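Local coordinates for protein beta-n-acetylhexosaminidase (Streptococcus pneumoniae, PDB 4AZI) that cleaves beta-linked N-acetylglucosamine from the ends of glycans, as a family 20 exo-beta-D-N-acetylglucosaminidase catalytic module, at residues N25-I30 against V42-G47; A95-L100 against D168-K173; P113-P118 against D122-A127; E129-K134 against M156-A161. The protein carries 2 engineered substitutions. All coordinates share one frame; numbering follows the deposited sequence.

Interaction 1: N25-I30 against V42-G47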
loop_
_atom_site.group_PDB
_atom_site.type_symbol
_atom_site.label_atom_id
_atom_site.label_comp_id
_atom_site.label_asym_id
_atom_site.label_seq_id
_atom_site.Cartn_x
_atom_site.Cartn_y
_atom_site.Cartn_z
ATOM N N ASN A 25 -7.890 0.241 16.262
ATOM C CA ASN A 25 -9.340 0.267 16.067
ATOM C C ASN A 25 -9.781 1.030 14.818
ATOM O O ASN A 25 -10.745 0.638 14.163
ATOM C CB ASN A 25 -10.069 0.790 17.309
ATOM C CG ASN A 25 -10.164 -0.256 18.409
ATOM O OD1 ASN A 25 -10.133 -1.458 18.142
ATOM N ND2 ASN A 25 -10.268 0.196 19.654
ATOM N N GLN A 26 -9.071 2.108 14.483
ATOM C CA GLN A 26 -9.372 2.855 13.268
ATOM C C GLN A 26 -9.138 1.984 12.036
ATOM O O GLN A 26 -9.940 1.999 11.106
ATOM C CB GLN A 26 -8.560 4.152 13.192
ATOM C CG GLN A 26 -9.129 5.280 14.043
ATOM C CD GLN A 26 -8.205 6.483 14.128
ATOM O OE1 GLN A 26 -6.988 6.342 14.196
ATOM N NE2 GLN A 26 -8.788 7.678 14.138
ATOM N N LEU A 27 -8.059 1.204 12.057
ATOM C CA LEU A 27 -7.702 0.355 10.921
ATOM C C LEU A 27 -8.635 -0.847 10.792
ATOM O O LEU A 27 -9.017 -1.216 9.679
ATOM C CB LEU A 27 -6.231 -0.052 10.996
ATOM C CG LEU A 27 -5.277 1.156 11.008
ATOM C CD1 LEU A 27 -3.875 0.776 11.463
ATOM C CD2 LEU A 27 -5.243 1.857 9.656
ATOM N N LYS A 28 -9.034 -1.416 11.929
ATOM C CA LYS A 28 -10.038 -2.483 11.956
ATOM C C LYS A 28 -11.343 -2.018 11.309
ATOM O O LYS A 28 -11.940 -2.757 10.533
ATOM C CB LYS A 28 -10.300 -2.968 13.389
ATOM C CG LYS A 28 -9.250 -3.916 13.960
ATOM C CD LYS A 28 -9.552 -4.246 15.422
ATOM C CE LYS A 28 -9.322 -5.715 15.738
ATOM N NZ LYS A 28 -9.706 -6.104 17.136
ATOM N N ARG A 29 -11.781 -0.798 11.625
ATOM C CA ARG A 29 -12.972 -0.205 11.001
ATOM C C ARG A 29 -12.862 -0.052 9.480
ATOM O O ARG A 29 -13.837 -0.266 8.752
ATOM C CB ARG A 29 -13.287 1.152 11.622
ATOM C CG ARG A 29 -13.892 1.074 13.008
ATOM C CD ARG A 29 -14.987 2.109 13.144
ATOM N NE ARG A 29 -16.209 1.676 12.456
ATOM C CZ ARG A 29 -17.268 2.446 12.216
ATOM N NH1 ARG A 29 -17.283 3.716 12.600
ATOM N NH2 ARG A 29 -18.323 1.941 11.588
ATOM N N ILE A 30 -11.679 0.345 9.013
ATOM C CA ILE A 30 -11.370 0.374 7.578
ATOM C C ILE A 30 -11.493 -1.028 6.956
ATOM O O ILE A 30 -12.108 -1.186 5.899
ATOM C CB ILE A 30 -9.967 0.984 7.317
ATOM C CG1 ILE A 30 -9.988 2.494 7.601
ATOM C CG2 ILE A 30 -9.481 0.680 5.895
ATOM C CD1 ILE A 30 -8.621 3.126 7.767
ATOM N N VAL A 42 -6.285 -4.331 2.177
ATOM C CA VAL A 42 -5.916 -3.025 2.724
ATOM C C VAL A 42 -4.413 -2.826 2.512
ATOM O O VAL A 42 -3.601 -3.636 2.967
ATOM C CB VAL A 42 -6.283 -2.892 4.227
ATOM C CG1 VAL A 42 -5.699 -1.621 4.824
ATOM C CG2 VAL A 42 -7.789 -2.900 4.419
ATOM N N HIS A 43 -4.057 -1.760 1.794
ATOM C CA HIS A 43 -2.666 -1.397 1.580
ATOM C C HIS A 43 -2.278 -0.436 2.655
ATOM O O HIS A 43 -2.857 0.650 2.767
ATOM C CB HIS A 43 -2.478 -0.780 0.201
ATOM C CG HIS A 43 -1.068 -0.320 -0.085
ATOM N ND1 HIS A 43 -0.654 0.940 0.153
ATOM C CD2 HIS A 43 0.029 -1.000 -0.618
ATOM C CE1 HIS A 43 0.637 1.064 -0.207
ATOM N NE2 HIS A 43 1.056 -0.121 -0.678
ATOM N N LEU A 44 -1.305 -0.834 3.469
ATOM C CA LEU A 44 -0.933 -0.041 4.633
ATOM C C LEU A 44 0.526 0.426 4.608
ATOM O O LEU A 44 1.468 -0.359 4.800
ATOM C CB LEU A 44 -1.271 -0.791 5.931
ATOM C CG LEU A 44 -1.240 -0.018 7.262
ATOM C CD1 LEU A 44 -2.360 1.012 7.372
ATOM C CD2 LEU A 44 -1.288 -0.981 8.446
ATOM N N LEU A 45 0.702 1.722 4.356
ATOM C CA LEU A 45 2.013 2.341 4.461
ATOM C C LEU A 45 2.330 2.491 5.939
ATOM O O LEU A 45 1.542 3.068 6.706
ATOM C CB LEU A 45 2.062 3.689 3.730
ATOM C CG LEU A 45 1.796 3.619 2.226
ATOM C CD1 LEU A 45 0.453 4.256 1.882
ATOM C CD2 LEU A 45 2.915 4.276 1.436
ATOM N N LEU A 46 3.458 1.912 6.335
ATOM C CA LEU A 46 3.913 1.940 7.713
ATOM C C LEU A 46 5.172 2.783 7.808
ATOM O O LEU A 46 5.380 3.495 8.789
ATOM C CB LEU A 46 4.151 0.516 8.233
ATOM C CG LEU A 46 2.882 -0.333 8.375
ATOM C CD1 LEU A 46 3.204 -1.821 8.433
ATOM C CD2 LEU A 46 2.062 0.101 9.585
ATOM N N GLY A 47 6.012 2.688 6.785
ATOM C CA GLY A 47 7.106 3.627 6.596
ATOM C C GLY A 47 6.788 4.497 5.396
ATOM O O GLY A 47 6.704 3.996 4.273
#
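L27 reaches from helix 24-37 to L44 on strand 41-45. Its CB leaves the helix toward the strand and packs on L100 of helix 94-106. At CG the chain forks, with CG set beside the backbone N and anti to the carbonyl carbon (chi1 -59°). The CD1 branch comes less near, with L27 CD1 4.3 Å from L44 CD2. The other branch makes the closest approach, L27 CD2 lying 3.8 Å from L44 CD1. Within the helix, L27 CD2 is also 4.1 Å from I30 CD1, roughly one turn further along. The two leucines cross at about a right angle, so branched ends rather than whole chains meet.

These are the second strand and the preceding helix of a beta-alpha-beta unit in the eight-stranded TIM barrel. V42 and L44 face outward to the helix, where aliphatic side chains suit the buried layer between strand and helix. H43, between them, points the other way and hydrogen-bonds S14 and N178, which suits an imidazole with two nitrogens to satisfy.

One turn below L27, I30 repeats the theme against V42. The methyl I30 CG2 comes up to V42 CG2 at 4.2 Å, a looser touch between two beta-branched residues whose methyls sit close to the backbone. I30 also rests on I15 of strand 10-16, so it bridges two adjacent strands.

Interaction 2: A95-L100 against D168-K173. With EDO (1,2-ethanediol), chain E.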
loop_
_atom_site.group_PDB
_atom_site.type_symbol
_atom_site.label_atom_id
_atom_site.label_comp_id
_atom_site.label_asym_id
_atom_site.label_seq_id
_atom_site.Cartn_x
_atom_site.Cartn_y
_atom_site.Cartn_z
ATOM N N ALA A 95 2.259 -6.676 18.203
ATOM C CA ALA A 95 0.997 -7.275 18.624
ATOM C C ALA A 95 -0.210 -6.681 17.898
ATOM O O ALA A 95 -1.159 -7.394 17.566
ATOM C CB ALA A 95 0.833 -7.140 20.130
ATOM N N GLU A 96 -0.175 -5.374 17.659
ATOM C CA GLU A 96 -1.270 -4.703 16.969
ATOM C C GLU A 96 -1.356 -5.043 15.468
ATOM O O GLU A 96 -2.446 -5.314 14.957
ATOM C CB GLU A 96 -1.205 -3.190 17.187
ATOM C CG GLU A 96 -1.490 -2.746 18.616
ATOM C CD GLU A 96 -1.289 -1.258 18.816
ATOM O OE1 GLU A 96 -0.318 -0.700 18.260
ATOM O OE2 GLU A 96 -2.107 -0.638 19.531
ATOM N N VAL A 97 -0.225 -5.025 14.762
ATOM C CA VAL A 97 -0.224 -5.397 13.341
ATOM C C VAL A 97 -0.579 -6.883 13.173
ATOM O O VAL A 97 -1.298 -7.252 12.245
ATOM C CB VAL A 97 1.099 -5.021 12.630
ATOM C CG1 VAL A 97 1.181 -5.630 11.237
ATOM C CG2 VAL A 97 1.260 -3.508 12.544
ATOM N N THR A 98 -0.092 -7.730 14.082
ATOM C CA THR A 98 -0.420 -9.164 14.052
ATOM C C THR A 98 -1.943 -9.352 14.151
ATOM O O THR A 98 -2.532 -10.099 13.364
ATOM C CB THR A 98 0.314 -9.953 15.168
ATOM O OG1 THR A 98 1.724 -9.717 15.068
ATOM C CG2 THR A 98 0.053 -11.455 15.063
ATOM N N GLU A 99 -2.566 -8.646 15.095
ATOM C CA GLU A 99 -4.020 -8.682 15.283
ATOM C C GLU A 99 -4.797 -8.134 14.080
ATOM O O GLU A 99 -5.844 -8.675 13.729
ATOM C CB GLU A 99 -4.429 -7.932 16.560
ATOM C CG GLU A 99 -5.939 -7.779 16.735
ATOM C CD GLU A 99 -6.363 -7.351 18.137
ATOM O OE1 GLU A 99 -5.489 -6.990 18.955
ATOM O OE2 GLU A 99 -7.576 -7.384 18.424
ATOM N N LEU A 100 -4.297 -7.063 13.462
ATOM C CA LEU A 100 -4.955 -6.490 12.278
ATOM C C LEU A 100 -4.958 -7.490 11.119
ATOM O O LEU A 100 -5.976 -7.683 10.452
ATOM C CB LEU A 100 -4.299 -5.163 11.860
ATOM C CG LEU A 100 -4.869 -4.412 10.650
ATOM C CD1 LEU A 100 -6.270 -3.859 10.925
ATOM C CD2 LEU A 100 -3.924 -3.285 10.260
ATOM N N ASP A 168 11.056 -10.030 7.319
ATOM C CA ASP A 168 11.053 -11.228 8.161
ATOM C C ASP A 168 9.725 -11.393 8.921
ATOM O O ASP A 168 9.158 -12.491 8.945
ATOM C CB ASP A 168 12.293 -11.273 9.091
ATOM C CG ASP A 168 13.613 -11.493 8.312
ATOM O OD1 ASP A 168 13.548 -11.980 7.177
ATOM O OD2 ASP A 168 14.719 -11.184 8.820
ATOM N N PHE A 169 9.212 -10.309 9.503
ATOM C CA PHE A 169 7.917 -10.371 10.208
ATOM C C PHE A 169 6.727 -10.656 9.270
ATOM O O PHE A 169 5.865 -11.470 9.600
ATOM C CB PHE A 169 7.681 -9.107 11.045
ATOM C CG PHE A 169 6.259 -8.941 11.516
ATOM C CD1 PHE A 169 5.815 -9.576 12.676
ATOM C CD2 PHE A 169 5.361 -8.151 10.797
ATOM C CE1 PHE A 169 4.504 -9.426 13.108
ATOM C CE2 PHE A 169 4.043 -7.998 11.224
ATOM C CZ PHE A 169 3.616 -8.645 12.374
ATOM N N PHE A 170 6.694 -10.005 8.106
ATOM C CA PHE A 170 5.597 -10.188 7.148
ATOM C C PHE A 170 5.654 -11.497 6.356
ATOM O O PHE A 170 4.617 -11.964 5.895
ATOM C CB PHE A 170 5.474 -8.986 6.189
ATOM C CG PHE A 170 5.052 -7.718 6.868
ATOM C CD1 PHE A 170 3.801 -7.614 7.454
ATOM C CD2 PHE A 170 5.916 -6.626 6.931
ATOM C CE1 PHE A 170 3.412 -6.445 8.093
ATOM C CE2 PHE A 170 5.537 -5.456 7.571
ATOM C CZ PHE A 170 4.282 -5.365 8.154
ATOM N N ALA A 171 6.849 -12.080 6.206
ATOM C CA ALA A 171 7.003 -13.371 5.532
ATOM C C ALA A 171 6.017 -14.386 6.086
ATOM O O ALA A 171 6.020 -14.681 7.282
ATOM C CB ALA A 171 8.435 -13.889 5.656
ATOM N N GLY A 172 5.152 -14.892 5.216
ATOM C CA GLY A 172 4.129 -15.851 5.610
ATOM C C GLY A 172 2.911 -15.270 6.307
ATOM O O GLY A 172 2.040 -16.017 6.737
ATOM N N LYS A 173 2.844 -13.942 6.424
ATOM C CA LYS A 173 1.666 -13.263 6.976
ATOM C C LYS A 173 0.918 -12.490 5.881
ATOM O O LYS A 173 -0.301 -12.307 5.947
ATOM C CB LYS A 173 2.065 -12.319 8.119
ATOM C CG LYS A 173 2.700 -13.010 9.330
ATOM C CD LYS A 173 2.834 -12.064 10.517
ATOM C CE LYS A 173 3.550 -12.719 11.696
ATOM N NZ LYS A 173 4.918 -13.215 11.353
HETATM C C1 EDO E . 7.929 -12.337 14.387
HETATM O O1 EDO E . 8.526 -11.937 15.623
HETATM C C2 EDO E . 6.893 -13.414 14.682
HETATM O O2 EDO E . 5.668 -13.065 14.027
#
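The ring of F169 enters the contact edge first, presenting its rim to V97 and T98 of helix 94-106. At the rim, near the ring plane, V97 CG1 lies 3.7 Å from F169 CE2 and T98 OG1 lies 3.4 Å from F169 CE1, so a methyl and a hydroxyl divide the ring edge between them. Threonine suits the place because its hydroxyl can bond the backbone O of Q94, one turn back, while its oxygen lies at the weakly positive C-H rim.

F170 is turned quite differently. F169 CD2 stands 3.6 Å above the F170 ring, over its centre, so the first phenylalanine directs an edge at the face of the second. V97 CG1 touches both rings, reaching F170 CE1 at 3.9 Å; it gets there because it is set anti to the backbone N (chi1 170°).

One face of F169 is lined by the aliphatic part of K173, with K173 CD 3.9 Å above the plane and offset toward the rim. The lysine chain bends at its last torsion (chi4 58°), which turns K173 NZ back to F169 O, 2.6 Å away and in the carbonyl plane. K173 NZ also bonds O2 of the 1,2-ethanediol, at 2.8 Å, a molecule probably from the crystallisation liquor that Q94 holds as well. A long lysine thus serves both greasy ring and polar helix end. Here the aromatic end of helix 153-170 packs on helix 94-106, two of the helices outside the parallel strands of this TIM barrel.

Interaction 3: P113-P118 against D122-A127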
loop_
_atom_site.group_PDB
_atom_site.type_symbol
_atom_site.label_atom_id
_atom_site.label_comp_id
_atom_site.label_asym_id
_atom_site.label_seq_id
_atom_site.Cartn_x
_atom_site.Cartn_y
_atom_site.Cartn_z
ATOM N N PRO A 113 1.549 -4.437 3.393
ATOM C CA PRO A 113 2.392 -3.398 3.993
ATOM C C PRO A 113 3.300 -2.680 2.994
ATOM O O PRO A 113 3.795 -3.298 2.032
ATOM C CB PRO A 113 3.258 -4.194 4.967
ATOM C CG PRO A 113 3.413 -5.530 4.305
ATOM C CD PRO A 113 2.076 -5.794 3.656
ATOM N N ALA A 114 3.541 -1.395 3.251
ATOM C CA ALA A 114 4.579 -0.623 2.572
ATOM C C ALA A 114 5.557 -0.020 3.586
ATOM O O ALA A 114 5.132 0.536 4.617
ATOM C CB ALA A 114 3.966 0.472 1.704
ATOM N N ILE A 115 6.852 -0.164 3.299
ATOM C CA ILE A 115 7.933 0.511 4.036
ATOM C C ILE A 115 8.802 1.210 3.002
ATOM O O ILE A 115 9.552 0.554 2.273
ATOM C CB ILE A 115 8.835 -0.471 4.832
ATOM C CG1 ILE A 115 8.026 -1.368 5.787
ATOM C CG2 ILE A 115 9.960 0.285 5.547
ATOM C CD1 ILE A 115 7.407 -0.665 6.983
ATOM N N ASN A 116 8.706 2.534 2.938
ATOM C CA ASN A 116 9.313 3.293 1.848
ATOM C C ASN A 116 10.796 3.570 2.023
ATOM O O ASN A 116 11.244 3.869 3.118
ATOM C CB ASN A 116 8.568 4.622 1.646
ATOM C CG ASN A 116 8.431 4.999 0.185
ATOM O OD1 ASN A 116 9.209 4.551 -0.667
ATOM N ND2 ASN A 116 7.426 5.809 -0.116
ATOM N N SER A 117 11.540 3.466 0.919
ATOM C CA SER A 117 12.941 3.889 0.807
ATOM C C SER A 117 13.239 3.849 -0.705
ATOM O O SER A 117 12.449 3.277 -1.457
ATOM C CB SER A 117 13.879 2.962 1.589
ATOM O OG SER A 117 13.944 1.671 0.997
ATOM N N PRO A 118 14.328 4.502 -1.169
ATOM C CA PRO A 118 15.251 5.406 -0.469
ATOM C C PRO A 118 14.706 6.833 -0.309
ATOM O O PRO A 118 15.388 7.685 0.269
ATOM C CB PRO A 118 16.503 5.389 -1.351
ATOM C CG PRO A 118 16.001 5.081 -2.718
ATOM C CD PRO A 118 14.747 4.259 -2.565
ATOM N N ASP A 122 12.210 10.111 6.063
ATOM C CA ASP A 122 12.651 11.125 7.029
ATOM C C ASP A 122 13.026 10.479 8.367
ATOM O O ASP A 122 14.056 10.795 8.963
ATOM C CB ASP A 122 11.536 12.150 7.296
ATOM C CG ASP A 122 10.972 12.788 6.023
ATOM O OD1 ASP A 122 10.630 12.062 5.064
ATOM O OD2 ASP A 122 10.825 14.032 6.007
ATOM N N ALA A 123 12.162 9.590 8.846
ATOM C CA ALA A 123 12.317 9.017 10.179
ATOM C C ALA A 123 13.565 8.155 10.282
ATOM O O ALA A 123 14.294 8.246 11.269
ATOM C CB ALA A 123 11.078 8.230 10.573
ATOM N N MET A 124 13.817 7.348 9.249
ATOM C CA MET A 124 14.979 6.463 9.219
ATOM C C MET A 124 16.287 7.247 9.152
ATOM O O MET A 124 17.282 6.839 9.743
ATOM C CB MET A 124 14.894 5.477 8.050
ATOM C CG MET A 124 13.725 4.506 8.118
ATOM S SD MET A 124 13.903 3.319 6.781
ATOM C CE MET A 124 12.211 2.890 6.407
ATOM N N LEU A 125 16.268 8.380 8.454
ATOM C CA LEU A 125 17.446 9.242 8.324
ATOM C C LEU A 125 17.912 9.813 9.663
ATOM O O LEU A 125 19.094 9.756 9.985
ATOM C CB LEU A 125 17.187 10.374 7.316
ATOM C CG LEU A 125 16.893 10.004 5.857
ATOM C CD1 LEU A 125 16.405 11.230 5.101
ATOM C CD2 LEU A 125 18.079 9.365 5.142
ATOM N N VAL A 126 16.979 10.363 10.435
ATOM C CA VAL A 126 17.267 10.887 11.768
ATOM C C VAL A 126 17.604 9.749 12.737
ATOM O O VAL A 126 18.502 9.881 13.581
ATOM C CB VAL A 126 16.074 11.722 12.300
ATOM C CG1 VAL A 126 16.296 12.157 13.743
ATOM C CG2 VAL A 126 15.829 12.935 11.402
ATOM N N ALA A 127 16.882 8.636 12.614
ATOM C CA ALA A 127 17.161 7.454 13.421
ATOM C C ALA A 127 18.606 7.000 13.221
ATOM O O ALA A 127 19.313 6.709 14.196
ATOM C CB ALA A 127 16.189 6.330 13.088
#
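M124 is extended beyond CG (chi2 -173°, chi3 -150°), and with CG anti to the carbonyl carbon its whole length projects from helix 122-130 to I115. I115 answers with CG2, which is placed anti to the backbone N on the strand. The contact belongs to the TIM barrel: strand 110-117 is its third strand, and helix 122-130 follows after a short connection.

The two side chains cross at about a right angle, and the meeting is made by one methyl. M124 CE lies 3.5 Å from I115 CG2, while the sulfur stays further back. A long, unbranched and flexible methionine suits this span, since it can bring a small apolar tip across from the helix; a beta-branched isoleucine suits the strand and packs on I163 of helix 153-170 and F177 of strand 176-180 as well.

Beside this apolar patch the strand turns to polar work. N116, whose side chain lies about 6 Å from the bound inhibitor, gives ND2 to D182 of the ligand pocket and takes T181 N at OD1, so the amide is fixed in rotation. A cis peptide bond then leads into P118. The same M124 CE methyl also sits 3.6 Å from the backbone O of N116.

Interaction 4: E129-K134 against M156-A161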
loop_
_atom_site.group_PDB
_atom_site.type_symbol
_atom_site.label_atom_id
_atom_site.label_comp_id
_atom_site.label_asym_id
_atom_site.label_seq_id
_atom_site.Cartn_x
_atom_site.Cartn_y
_atom_site.Cartn_z
ATOM N N GLU A 129 21.186 8.808 12.257
ATOM C CA GLU A 129 22.056 9.804 12.913
ATOM C C GLU A 129 22.093 9.641 14.434
ATOM O O GLU A 129 23.126 9.873 15.064
ATOM C CB GLU A 129 21.631 11.235 12.570
ATOM C CG GLU A 129 21.752 11.600 11.098
ATOM C CD GLU A 129 21.390 13.052 10.811
ATOM O OE1 GLU A 129 20.550 13.629 11.536
ATOM O OE2 GLU A 129 21.952 13.622 9.851
ATOM N N LYS A 130 20.964 9.255 15.026
ATOM C CA LYS A 130 20.912 8.989 16.464
ATOM C C LYS A 130 21.707 7.728 16.816
ATOM O O LYS A 130 22.199 7.587 17.934
ATOM C CB LYS A 130 19.466 8.874 16.960
ATOM C CG LYS A 130 18.638 10.145 16.866
ATOM C CD LYS A 130 19.114 11.226 17.825
ATOM C CE LYS A 130 18.173 12.424 17.801
ATOM N NZ LYS A 130 18.525 13.430 18.846
ATOM N N LEU A 131 21.851 6.838 15.850
ATOM C CA LEU A 131 22.623 5.614 16.033
ATOM C C LEU A 131 24.077 5.757 15.580
ATOM O O LEU A 131 24.818 4.783 15.568
ATOM C CB LEU A 131 21.940 4.436 15.317
ATOM C CG LEU A 131 20.541 4.063 15.827
ATOM C CD1 LEU A 131 19.776 3.235 14.805
ATOM C CD2 LEU A 131 20.616 3.348 17.176
ATOM N N GLY A 132 24.483 6.966 15.206
ATOM C CA GLY A 132 25.884 7.243 14.896
ATOM C C GLY A 132 26.263 7.098 13.434
ATOM O O GLY A 132 27.451 7.086 13.093
ATOM N N ILE A 133 25.254 6.994 12.569
ATOM C CA ILE A 133 25.477 6.937 11.127
ATOM C C ILE A 133 25.348 8.371 10.608
ATOM O O ILE A 133 24.231 8.896 10.468
ATOM C CB ILE A 133 24.471 5.986 10.432
ATOM C CG1 ILE A 133 24.633 4.551 10.957
ATOM C CG2 ILE A 133 24.650 6.010 8.915
ATOM C CD1 ILE A 133 23.374 3.701 10.845
ATOM N N LYS A 134 26.491 9.009 10.357
ATOM C CA LYS A 134 26.525 10.420 9.946
ATOM C C LYS A 134 26.229 10.578 8.463
ATOM O O LYS A 134 26.615 9.730 7.650
ATOM C CB LYS A 134 27.896 11.053 10.232
ATOM C CG LYS A 134 28.331 11.068 11.690
ATOM C CD LYS A 134 29.739 11.636 11.812
ATOM C CE LYS A 134 30.234 11.593 13.250
ATOM N NZ LYS A 134 29.504 12.550 14.134
ATOM N N MET A 156 23.101 2.656 3.691
ATOM C CA MET A 156 22.518 1.632 2.817
ATOM C C MET A 156 22.547 0.242 3.462
ATOM O O MET A 156 21.561 -0.495 3.403
ATOM C CB MET A 156 23.280 1.579 1.482
ATOM C CG MET A 156 23.198 2.853 0.655
ATOM S SD MET A 156 21.814 2.844 -0.495
ATOM C CE MET A 156 22.582 2.036 -1.897
ATOM N N ASN A 157 23.675 -0.111 4.080
ATOM C CA ASN A 157 23.772 -1.398 4.764
ATOM C C ASN A 157 22.787 -1.459 5.915
ATOM O O ASN A 157 22.122 -2.476 6.118
ATOM C CB ASN A 157 25.199 -1.698 5.223
ATOM C CG ASN A 157 26.104 -2.120 4.075
ATOM O OD1 ASN A 157 25.631 -2.563 3.037
ATOM N ND2 ASN A 157 27.411 -1.993 4.266
ATOM N N PHE A 158 22.656 -0.350 6.635
ATOM C CA PHE A 158 21.702 -0.293 7.739
ATOM C C PHE A 158 20.250 -0.428 7.289
ATOM O O PHE A 158 19.508 -1.262 7.813
ATOM C CB PHE A 158 21.855 0.981 8.553
ATOM C CG PHE A 158 21.008 0.988 9.779
ATOM C CD1 PHE A 158 21.468 0.400 10.949
ATOM C CD2 PHE A 158 19.731 1.539 9.754
ATOM C CE1 PHE A 158 20.678 0.381 12.082
ATOM C CE2 PHE A 158 18.936 1.522 10.881
ATOM C CZ PHE A 158 19.412 0.941 12.048
ATOM N N VAL A 159 19.845 0.405 6.338
ATOM C CA VAL A 159 18.460 0.417 5.870
ATOM C C VAL A 159 18.041 -0.943 5.318
ATOM O O VAL A 159 16.980 -1.442 5.673
ATOM C CB VAL A 159 18.208 1.555 4.865
ATOM C CG1 VAL A 159 16.838 1.430 4.220
ATOM C CG2 VAL A 159 18.317 2.893 5.585
ATOM N N LYS A 160 18.890 -1.542 4.480
ATOM C CA LYS A 160 18.637 -2.870 3.934
ATOM C C LYS A 160 18.407 -3.924 5.015
ATOM O O LYS A 160 17.521 -4.772 4.880
ATOM C CB LYS A 160 19.788 -3.326 3.035
ATOM C CG LYS A 160 19.851 -2.619 1.696
ATOM C CD LYS A 160 20.877 -3.287 0.804
ATOM C CE LYS A 160 21.822 -2.275 0.186
ATOM N NZ LYS A 160 22.836 -2.950 -0.677
ATOM N N ALA A 161 19.224 -3.877 6.069
ATOM C CA ALA A 161 19.086 -4.793 7.192
ATOM C C ALA A 161 17.758 -4.556 7.905
ATOM O O ALA A 161 17.053 -5.515 8.216
ATOM C CB ALA A 161 20.257 -4.647 8.165
#
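L131 and I133 come to F158 from the end of helix 122-130, where the backbone leaves helical angles at L131 and takes a positive phi at G132 (93°). This is a Schellman motif: the N of I133 pairs with M128 O, and that of G132, weakly, with E129 O. Glycine suits the place, because a side chain would be jammed against the preceding carbonyl. The turn brings I133 back onto M128, the apolar contact that commonly accompanies the motif, and sets both flanking residues toward helix 153-170, an outer helix of the TIM barrel.

F158 reaches across from that helix with CG anti to the backbone N (chi1 -173°) and beside the carbonyl carbon, which directs the ring to L131 and I133. The two aliphatic chains share it lengthwise. I133 takes the root, I133 CD1 lying 3.8 Å from both F158 CG and F158 CD1 and 3.9 Å from F158 CB; the two side chains cross at a slant. L131 takes the far end and crosses F158 at about a right angle. A large flat ring is well suited to span both, while leucine and isoleucine offer slim methyl tips. Y67 adds an edge-to-face partner for the same ring, and L131 also rests on A75 of helix 69-83. F158 and I133 are buried, while L131 is partly exposed. At the outermost point of the ring, F158 CZ is 3.6 Å from L131 CD1.

In the fold
From the N terminus, interaction 1 closes first, over the eleven residues that hold the rest of helix 24-37 and the turn into strand 41-45. Interaction 2 opens later, at helix 94-106, and returns only at the end of helix 153-170, spanning a large loop. Interactions 3 and 4 nest inside that loop in series: interaction 3 links the third barrel strand to helix 122-130, and interaction 4 ties the end of that helix to helix 153-170. None cross. Strands 41-45 and 110-117 are neighbours in the sheet, so interactions 1 and 3 meet through backbone bonding, while the K28-E99 salt bridge joins interactions 1 and 2 on the outer helices. Interactions 2 and 4 share helix 153-170 without touching.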